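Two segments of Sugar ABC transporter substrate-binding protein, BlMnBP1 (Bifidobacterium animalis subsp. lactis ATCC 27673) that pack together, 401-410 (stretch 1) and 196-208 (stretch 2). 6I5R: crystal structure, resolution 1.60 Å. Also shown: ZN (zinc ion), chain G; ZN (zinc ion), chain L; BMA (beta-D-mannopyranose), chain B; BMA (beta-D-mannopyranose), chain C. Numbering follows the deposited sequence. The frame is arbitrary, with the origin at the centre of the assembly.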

# COMPACT_ATOMS: atom_id res chain seq x y z
N LEU A 401 -13.91 8.54 7.46
CA LEU A 401 -13.36 8.62 6.12
C LEU A 401 -12.29 7.59 5.85
O LEU A 401 -12.05 7.25 4.68
CB LEU A 401 -12.76 10.00 5.88
CG LEU A 401 -13.75 11.15 5.84
CD1 LEU A 401 -13.01 12.40 5.42
CD2 LEU A 401 -14.82 10.88 4.86
N GLY A 402 -11.62 7.10 6.89
CA GLY A 402 -10.71 5.99 6.69
C GLY A 402 -9.71 6.27 5.60
O GLY A 402 -9.52 5.46 4.68
N ILE A 403 -9.05 7.43 5.71
CA ILE A 403 -8.02 7.83 4.77
C ILE A 403 -6.82 6.89 4.89
O ILE A 403 -6.18 6.83 5.94
CB ILE A 403 -7.59 9.28 5.01
CG1 ILE A 403 -8.79 10.21 4.78
CG2 ILE A 403 -6.39 9.63 4.15
CD1 ILE A 403 -9.24 10.29 3.33
N ASN A 404 -6.51 6.19 3.80
CA ASN A 404 -5.37 5.27 3.74
C ASN A 404 -5.48 4.19 4.82
O ASN A 404 -4.46 3.67 5.29
CB ASN A 404 -4.05 6.05 3.85
CG ASN A 404 -2.93 5.41 3.06
OD1 ASN A 404 -3.13 4.88 1.97
ND2 ASN A 404 -1.72 5.44 3.64
N ASN A 405 -6.70 3.84 5.20
CA ASN A 405 -6.94 2.91 6.30
C ASN A 405 -8.22 2.12 6.04
O ASN A 405 -9.10 2.02 6.89
CB ASN A 405 -7.01 3.65 7.63
CG ASN A 405 -6.92 2.72 8.83
OD1 ASN A 405 -7.84 2.65 9.65
ND2 ASN A 405 -5.79 1.99 8.94
N GLY A 406 -8.36 1.59 4.82
CA GLY A 406 -9.34 0.57 4.54
C GLY A 406 -10.57 1.01 3.75
O GLY A 406 -11.25 0.14 3.19
N ASN A 407 -10.90 2.30 3.69
CA ASN A 407 -12.22 2.70 3.18
C ASN A 407 -12.10 3.04 1.69
O ASN A 407 -11.87 4.18 1.29
CB ASN A 407 -12.83 3.85 3.98
CG ASN A 407 -14.21 4.31 3.42
OD1 ASN A 407 -14.65 3.87 2.36
ND2 ASN A 407 -14.88 5.18 4.16
N GLY A 408 -12.29 2.03 0.86
CA GLY A 408 -12.43 2.20 -0.57
C GLY A 408 -13.85 2.50 -0.99
O GLY A 408 -14.11 2.77 -2.16
N LYS A 409 -14.81 2.49 -0.06
CA LYS A 409 -16.19 2.73 -0.43
C LYS A 409 -16.41 4.18 -0.83
O LYS A 409 -17.17 4.47 -1.76
CB LYS A 409 -17.13 2.34 0.73
CG LYS A 409 -17.58 0.86 0.80
CD LYS A 409 -16.46 -0.02 1.20
CE LYS A 409 -16.92 -1.31 1.87
NZ LYS A 409 -17.36 -2.33 0.88
N LYS A 410 -15.73 5.11 -0.16
CA LYS A 410 -15.89 6.52 -0.52
C LYS A 410 -15.34 6.80 -1.91
O LYS A 410 -15.79 7.73 -2.59
CB LYS A 410 -15.20 7.40 0.53
CG LYS A 410 -13.68 7.23 0.59
CD LYS A 410 -13.02 8.25 1.52
CE LYS A 410 -11.50 8.16 1.52
NZ LYS A 410 -10.96 6.90 2.08
ZN ZN G . -16.84 -4.03 -2.39
ZN ZN L . -11.29 -8.94 -3.73
C1 BMA B . -3.41 -6.89 -3.24
C2 BMA B . -4.25 -6.15 -2.16
C3 BMA B . -3.62 -4.82 -1.90
C4 BMA B . -2.11 -4.94 -1.68
C5 BMA B . -1.45 -5.68 -2.85
C6 BMA B . 0.03 -5.89 -2.62
O2 BMA B . -4.18 -6.82 -0.90
O3 BMA B . -4.19 -4.14 -0.78
O4 BMA B . -1.58 -3.65 -1.61
O5 BMA B . -2.06 -6.98 -2.95
O6 BMA B . 0.25 -6.74 -1.48
C1 BMA C . -3.88 -11.43 -5.73
C2 BMA C . -2.61 -10.54 -5.83
C3 BMA C . -2.61 -9.55 -4.67
C4 BMA C . -3.96 -8.91 -4.50
C5 BMA C . -5.08 -9.96 -4.45
C6 BMA C . -6.43 -9.34 -4.25
O1 BMA C . -3.85 -12.17 -6.91
O2 BMA C . -2.73 -9.76 -7.06
O3 BMA C . -1.64 -8.57 -4.84
O4 BMA C . -4.00 -8.16 -3.28
O5 BMA C . -5.04 -10.70 -5.66
O6 BMA C . -7.29 -10.41 -3.82
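Stretch 2 196-208: EDWAMGAWDQYIA

Two salt bridges fasten stretch 2 to stretch 1. Lys410 NZ lies 2.7 Å from Asp204 OD2, and Lys409 NZ lies 2.5 Å from Asp197 OD2. Asp204 OD2 also accepts from the backbone, with Asn404 N at 2.9 Å and a nearly linear N-H...O angle of 172°, so one carboxylate oxygen ties the Gly402-Asn405 turn to Lys410, five residues further on. Lys410 NZ also donates to Leu401 O (2.8 Å) and Asn407 O (3.0 Å), so the loop's carbonyls gather round the buried charge pair. Asp197 is held differently: while OD2 faces Lys409, its OD1 binds the chain G zinc at 2.1 Å, and water 3, a ligand of that zinc, accepts from Lys409 NZ at 2.9 Å.

After the N-cap Glu196, stretch 2 is helical from Asp197 and passes into a 3-10 segment at 202-205. Stretch 1 is mostly loop, with a type II turn at Gly402 to Asn405, and enters a helix at Lys409, where Asn407 OD1 caps Lys410 N at 3.0 Å. The two stretches run in opposite senses: Asn404 pairs with Asp204 (CA-CA 5.0 Å) and Gly408 with Gly201 (CA-CA 3.7 Å).

The second approach depends on the bare CA of Gly408. Gly408 CA lies 3.6 Å from both Asp197 O and Gly201 N; a CB on Gly408 would fall 2.1 Å from Asp197 O, a clash. Nearby, Met200 CB sits 3.6 Å from Gly408 O, although the end of its side chain leads away.

Within the turn, Asn404 OD1 approaches Gln205 CG at 3.3 Å, and water 2 bridges the two side chains, donating to Asn404 OD1 (3.0 Å) and accepting from Gln205 NE2 (2.9 Å). Ile403 CG2 against Ile207 CD1, at 3.8 Å, adds an apolar contact to an interface burying 460 Å² in total.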

# COMPACT_ATOMS: atom_id res chain seq x y z
N GLU A 196 -12.80 -4.09 -6.66
CA GLU A 196 -11.88 -4.38 -5.56
C GLU A 196 -11.84 -3.17 -4.63
O GLU A 196 -11.33 -2.10 -4.99
CB GLU A 196 -10.49 -4.72 -6.09
CG GLU A 196 -10.41 -5.93 -6.97
CD GLU A 196 -10.82 -7.22 -6.28
OE1 GLU A 196 -10.35 -7.53 -5.16
OE2 GLU A 196 -11.62 -7.96 -6.87
N ASP A 197 -12.35 -3.34 -3.42
CA ASP A 197 -12.31 -2.24 -2.47
C ASP A 197 -10.89 -1.71 -2.29
O ASP A 197 -10.69 -0.49 -2.20
CB ASP A 197 -12.91 -2.68 -1.13
CG ASP A 197 -14.42 -2.77 -1.19
OD1 ASP A 197 -14.93 -3.09 -2.28
OD2 ASP A 197 -15.09 -2.47 -0.17
N TRP A 198 -9.90 -2.61 -2.21
CA TRP A 198 -8.54 -2.18 -1.92
C TRP A 198 -7.98 -1.40 -3.10
O TRP A 198 -7.17 -0.49 -2.91
CB TRP A 198 -7.64 -3.36 -1.58
CG TRP A 198 -7.61 -4.36 -2.66
CD1 TRP A 198 -8.36 -5.49 -2.75
CD2 TRP A 198 -6.80 -4.32 -3.84
NE1 TRP A 198 -8.06 -6.15 -3.92
CE2 TRP A 198 -7.12 -5.44 -4.61
CE3 TRP A 198 -5.84 -3.42 -4.33
CZ2 TRP A 198 -6.50 -5.71 -5.83
CZ3 TRP A 198 -5.25 -3.69 -5.53
CH2 TRP A 198 -5.58 -4.81 -6.28
N ALA A 199 -8.42 -1.72 -4.32
CA ALA A 199 -7.91 -0.98 -5.47
C ALA A 199 -8.46 0.45 -5.50
O ALA A 199 -7.78 1.39 -5.94
CB ALA A 199 -8.26 -1.71 -6.77
N MET A 200 -9.71 0.60 -5.04
CA MET A 200 -10.26 1.95 -4.95
C MET A 200 -9.65 2.73 -3.78
O MET A 200 -9.33 3.92 -3.91
CB MET A 200 -11.77 1.90 -4.82
CG MET A 200 -12.45 1.37 -6.08
SD MET A 200 -13.07 2.73 -7.11
CE MET A 200 -11.59 3.20 -8.04
N GLY A 201 -9.47 2.03 -2.65
CA GLY A 201 -8.85 2.67 -1.50
C GLY A 201 -7.42 3.13 -1.76
O GLY A 201 -6.93 4.02 -1.06
N ALA A 202 -6.74 2.50 -2.72
CA ALA A 202 -5.36 2.86 -3.06
C ALA A 202 -5.23 4.32 -3.46
O ALA A 202 -4.15 4.90 -3.32
CB ALA A 202 -4.86 1.95 -4.19
N TRP A 203 -6.31 4.94 -3.94
CA TRP A 203 -6.21 6.35 -4.31
C TRP A 203 -5.80 7.22 -3.12
O TRP A 203 -5.21 8.28 -3.32
CB TRP A 203 -7.53 6.82 -4.92
CG TRP A 203 -7.66 6.35 -6.32
CD1 TRP A 203 -8.05 5.11 -6.74
CD2 TRP A 203 -7.37 7.10 -7.51
NE1 TRP A 203 -8.04 5.05 -8.12
CE2 TRP A 203 -7.63 6.26 -8.61
CE3 TRP A 203 -6.92 8.41 -7.74
CZ2 TRP A 203 -7.44 6.69 -9.93
CZ3 TRP A 203 -6.75 8.83 -9.05
CH2 TRP A 203 -6.99 7.96 -10.12
N ASP A 204 -6.06 6.77 -1.89
CA ASP A 204 -5.63 7.52 -0.72
C ASP A 204 -4.12 7.53 -0.57
O ASP A 204 -3.58 8.31 0.22
CB ASP A 204 -6.23 6.93 0.57
CG ASP A 204 -7.75 7.15 0.70
OD1 ASP A 204 -8.34 7.91 -0.08
OD2 ASP A 204 -8.34 6.56 1.63
N GLN A 205 -3.41 6.66 -1.30
CA GLN A 205 -1.97 6.56 -1.16
C GLN A 205 -1.24 7.70 -1.83
O GLN A 205 -0.02 7.81 -1.66
CB GLN A 205 -1.50 5.24 -1.75
CG GLN A 205 -2.05 4.04 -0.99
CD GLN A 205 -1.70 2.71 -1.62
OE1 GLN A 205 -1.04 2.65 -2.66
NE2 GLN A 205 -2.18 1.62 -1.01
N TYR A 206 -1.94 8.55 -2.56
CA TYR A 206 -1.31 9.61 -3.34
C TYR A 206 -1.49 11.00 -2.76
O TYR A 206 -0.87 11.95 -3.26
CB TYR A 206 -1.85 9.61 -4.77
CG TYR A 206 -1.63 8.28 -5.42
CD1 TYR A 206 -2.48 7.22 -5.16
CD2 TYR A 206 -0.57 8.07 -6.25
CE1 TYR A 206 -2.27 5.99 -5.71
CE2 TYR A 206 -0.35 6.84 -6.81
CZ TYR A 206 -1.21 5.80 -6.55
OH TYR A 206 -0.97 4.55 -7.10
N ILE A 207 -2.34 11.15 -1.75
CA ILE A 207 -2.85 12.48 -1.45
C ILE A 207 -1.97 13.28 -0.51
O ILE A 207 -2.24 14.47 -0.30
CB ILE A 207 -4.25 12.41 -0.83
CG1 ILE A 207 -4.22 11.65 0.49
CG2 ILE A 207 -5.22 11.74 -1.78
CD1 ILE A 207 -5.35 12.02 1.45
N ALA A 208 -0.93 12.67 0.08
CA ALA A 208 -0.10 13.35 1.06
C ALA A 208 1.22 13.67 0.43
O ALA A 208 1.34 14.68 -0.30
CB ALA A 208 -0.01 12.47 2.33
O HOH W 1 -13.31 -9.27 -5.20
O HOH W 2 -4.24 2.21 1.00
O HOH W 3 -17.81 -2.21 -1.99
O HOH W 4 -16.76 -3.92 -4.44
O HOH W 5 -10.12 -10.14 -3.84
O HOH W 6 -10.40 -8.21 -2.34